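PDB 3WOC: hypothetical protein from Sus scrofa, which is a prostate-derived, heparin-binding, jacalin-like lectin of boar sperm, probably with a part in capacitation. Local coordinates for residues 34-42 against 124-132. Sequence-based numbering, arbitrary orientation.
Sequences VGLIKSIQV and LYGITGIGF. With SO4 (sulfate ion), chain G.
In the jacalin-like beta-prism, the turn leading into the last strand of one antiparallel sheet docks on the start of strand 37-44 of another, where Ile37 receives a backbone hydrogen bond from Ile127, just after the 124-126 turn. Ile127 N lies 3.0 Å from Ile37 O, with an N-H...O angle of 159° and the donor in the carbonyl plane. Gly126 brings the two chains close together: its CA is 3.5 Å from Lys38 CA and, with no side chain in the way, its backbone lies directly against Ile37 and Lys38, making C-H...O contacts in which Gly126 CA is 3.4 Å from each of Ile37 O and Lys38 O.

Toward the interior of the prism, Ile127 sends CD1 between the sheets to meet Ile40 CD1 at 3.7 Å, the two side chains crossing at about a right angle; Ile37 CG2 touches the same Ile127 methyl. Leu81 of strand 81-88, in the third sheet, packs on both Ile37 and Ile127, so all three sheets contribute to this core.

Beneath the exposed end of the contact, Leu36 packs both methyls on Tyr125 CB, CD2 lying 4.0 Å from it, while CD1 also rests against Tyr125 O. Lys38 leaves its backbone pointing away from the turn, but bends at chi3 (67°) and chi4 (66°), which carries its ammonium back to Tyr125 O. That same ammonium donates to a sulfate, probably from the crystallisation liquor, which the backbone N of Val34 also holds. Lys38 NZ thus bridges two acceptors, Tyr125 O at 2.7 Å and sulfate O4 at 3.0 Å.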
loop_
_atom_site.group_PDB
_atom_site.type_symbol
_atom_site.label_atom_id
_atom_site.label_comp_id
_atom_site.label_asym_id
_atom_site.label_seq_id
_atom_site.Cartn_x
_atom_site.Cartn_y
_atom_site.Cartn_z
ATOM N N VAL A 34 -14.401 -11.031 3.032
ATOM C CA VAL A 34 -13.575 -12.125 3.567
ATOM C C VAL A 34 -12.330 -11.616 4.311
ATOM O O VAL A 34 -11.645 -12.381 4.997
ATOM C CB VAL A 34 -13.190 -13.169 2.480
ATOM C CG1 VAL A 34 -14.443 -13.761 1.837
ATOM C CG2 VAL A 34 -12.272 -12.561 1.426
ATOM N N GLY A 35 -12.050 -10.323 4.170
ATOM C CA GLY A 35 -10.977 -9.679 4.920
ATOM C C GLY A 35 -9.612 -9.650 4.255
ATOM O O GLY A 35 -8.591 -9.583 4.941
ATOM N N LEU A 36 -9.584 -9.708 2.926
ATOM C CA LEU A 36 -8.330 -9.553 2.194
ATOM C C LEU A 36 -8.270 -8.192 1.509
ATOM O O LEU A 36 -9.304 -7.588 1.215
ATOM C CB LEU A 36 -8.108 -10.701 1.191
ATOM C CG LEU A 36 -9.033 -10.931 -0.008
ATOM C CD1 LEU A 36 -8.667 -10.045 -1.189
ATOM C CD2 LEU A 36 -8.981 -12.386 -0.426
ATOM N N ILE A 37 -7.057 -7.718 1.252
ATOM C CA ILE A 37 -6.867 -6.435 0.589
ATOM C C ILE A 37 -6.973 -6.610 -0.923
ATOM O O ILE A 37 -6.208 -7.350 -1.528
ATOM C CB ILE A 37 -5.550 -5.742 1.028
ATOM C CG1 ILE A 37 -5.643 -5.372 2.515
ATOM C CG2 ILE A 37 -5.267 -4.510 0.161
ATOM C CD1 ILE A 37 -4.343 -4.943 3.157
ATOM N N LYS A 38 -7.944 -5.918 -1.511
ATOM C CA LYS A 38 -8.298 -6.074 -2.918
ATOM C C LYS A 38 -7.547 -5.108 -3.821
ATOM O O LYS A 38 -7.151 -5.468 -4.933
ATOM C CB LYS A 38 -9.806 -5.893 -3.107
ATOM C CG LYS A 38 -10.656 -6.907 -2.358
ATOM C CD LYS A 38 -12.136 -6.760 -2.689
ATOM C CE LYS A 38 -12.451 -7.114 -4.142
ATOM N NZ LYS A 38 -12.229 -8.551 -4.446
ATOM N N SER A 39 -7.368 -3.881 -3.340
ATOM C CA SER A 39 -6.684 -2.831 -4.083
ATOM C C SER A 39 -6.215 -1.728 -3.141
ATOM O O SER A 39 -6.718 -1.610 -2.019
ATOM C CB SER A 39 -7.604 -2.245 -5.157
ATOM O OG SER A 39 -8.790 -1.722 -4.590
ATOM N N ILE A 40 -5.237 -0.937 -3.581
ATOM C CA ILE A 40 -4.876 0.279 -2.851
ATOM C C ILE A 40 -4.919 1.529 -3.721
ATOM O O ILE A 40 -4.955 1.457 -4.953
ATOM C CB ILE A 40 -3.508 0.200 -2.083
ATOM C CG1 ILE A 40 -2.304 0.349 -3.032
ATOM C CG2 ILE A 40 -3.448 -1.028 -1.154
ATOM C CD1 ILE A 40 -1.664 -0.944 -3.469
ATOM N N GLN A 41 -4.930 2.675 -3.051
ATOM C CA GLN A 41 -4.885 3.967 -3.701
ATOM C C GLN A 41 -4.099 4.899 -2.787
ATOM O O GLN A 41 -4.272 4.884 -1.566
ATOM C CB GLN A 41 -6.302 4.487 -3.940
ATOM C CG GLN A 41 -6.439 5.387 -5.155
ATOM C CD GLN A 41 -7.888 5.631 -5.564
ATOM O OE1 GLN A 41 -8.816 5.022 -5.027
ATOM N NE2 GLN A 41 -8.082 6.527 -6.521
ATOM N N VAL A 42 -3.216 5.689 -3.382
ATOM C CA VAL A 42 -2.360 6.594 -2.626
ATOM C C VAL A 42 -2.608 8.038 -3.068
ATOM O O VAL A 42 -2.708 8.317 -4.260
ATOM C CB VAL A 42 -0.857 6.174 -2.739
ATOM C CG1 VAL A 42 -0.480 5.847 -4.170
ATOM C CG2 VAL A 42 0.079 7.226 -2.158
ATOM N N LEU A 124 -6.625 -12.279 -8.552
ATOM C CA LEU A 124 -8.006 -12.760 -8.627
ATOM C C LEU A 124 -8.961 -11.960 -7.741
ATOM O O LEU A 124 -9.886 -11.312 -8.235
ATOM C CB LEU A 124 -8.053 -14.256 -8.285
ATOM C CG LEU A 124 -9.364 -15.031 -8.164
ATOM C CD1 LEU A 124 -10.111 -15.134 -9.488
ATOM C CD2 LEU A 124 -9.026 -16.411 -7.637
ATOM N N TYR A 125 -8.718 -12.007 -6.437
ATOM C CA TYR A 125 -9.571 -11.342 -5.460
ATOM C C TYR A 125 -8.917 -10.081 -4.912
ATOM O O TYR A 125 -9.588 -9.224 -4.339
ATOM C CB TYR A 125 -9.897 -12.292 -4.310
ATOM C CG TYR A 125 -10.606 -13.558 -4.733
ATOM C CD1 TYR A 125 -10.121 -14.807 -4.349
ATOM C CD2 TYR A 125 -11.761 -13.510 -5.519
ATOM C CE1 TYR A 125 -10.773 -15.975 -4.727
ATOM C CE2 TYR A 125 -12.413 -14.669 -5.905
ATOM C CZ TYR A 125 -11.913 -15.897 -5.508
ATOM O OH TYR A 125 -12.560 -17.048 -5.888
ATOM N N GLY A 126 -7.606 -9.969 -5.090
ATOM C CA GLY A 126 -6.889 -8.823 -4.571
ATOM C C GLY A 126 -5.411 -8.866 -4.837
ATOM O O GLY A 126 -4.957 -9.518 -5.776
ATOM N N ILE A 127 -4.669 -8.151 -3.997
ATOM C CA ILE A 127 -3.219 -8.042 -4.103
ATOM C C ILE A 127 -2.581 -9.327 -3.598
ATOM O O ILE A 127 -2.968 -9.851 -2.552
ATOM C CB ILE A 127 -2.707 -6.810 -3.308
ATOM C CG1 ILE A 127 -3.055 -5.520 -4.059
ATOM C CG2 ILE A 127 -1.198 -6.894 -3.026
ATOM C CD1 ILE A 127 -3.130 -4.293 -3.171
ATOM N N THR A 128 -1.603 -9.822 -4.352
ATOM C CA THR A 128 -0.920 -11.077 -4.043
ATOM C C THR A 128 0.536 -10.861 -3.646
ATOM O O THR A 128 1.165 -11.744 -3.063
ATOM C CB THR A 128 -0.976 -12.055 -5.237
ATOM O OG1 THR A 128 -0.632 -11.361 -6.441
ATOM C CG2 THR A 128 -2.366 -12.632 -5.386
ATOM N N GLY A 129 1.063 -9.687 -3.978
ATOM C CA GLY A 129 2.425 -9.299 -3.620
ATOM C C GLY A 129 2.535 -7.792 -3.483
ATOM O O GLY A 129 1.946 -7.041 -4.265
ATOM N N ILE A 130 3.294 -7.342 -2.489
ATOM C CA ILE A 130 3.430 -5.906 -2.248
ATOM C C ILE A 130 4.855 -5.503 -1.867
ATOM O O ILE A 130 5.548 -6.217 -1.136
ATOM C CB ILE A 130 2.373 -5.382 -1.218
ATOM C CG1 ILE A 130 2.264 -3.845 -1.286
ATOM C CG2 ILE A 130 2.664 -5.903 0.196
ATOM C CD1 ILE A 130 0.971 -3.266 -0.727
ATOM N N GLY A 131 5.279 -4.356 -2.390
ATOM C CA GLY A 131 6.583 -3.787 -2.085
ATOM C C GLY A 131 6.500 -2.285 -1.894
ATOM O O GLY A 131 5.524 -1.647 -2.303
ATOM N N PHE A 132 7.540 -1.718 -1.292
ATOM C CA PHE A 132 7.527 -0.320 -0.880
ATOM C C PHE A 132 8.807 0.413 -1.253
ATOM O O PHE A 132 9.907 -0.123 -1.097
ATOM C CB PHE A 132 7.279 -0.224 0.625
ATOM C CG PHE A 132 6.095 -1.020 1.087
ATOM C CD1 PHE A 132 4.804 -0.530 0.920
ATOM C CD2 PHE A 132 6.266 -2.275 1.658
ATOM C CE1 PHE A 132 3.705 -1.277 1.330
ATOM C CE2 PHE A 132 5.171 -3.023 2.071
ATOM C CZ PHE A 132 3.892 -2.522 1.909
HETATM S S SO4 G . -13.501 -10.553 -1.383
HETATM O O1 SO4 G . -13.440 -11.850 -2.056
HETATM O O2 SO4 G . -12.155 -10.145 -1.002
HETATM O O3 SO4 G . -14.317 -10.655 -0.180
HETATM O O4 SO4 G . -14.078 -9.561 -2.284
#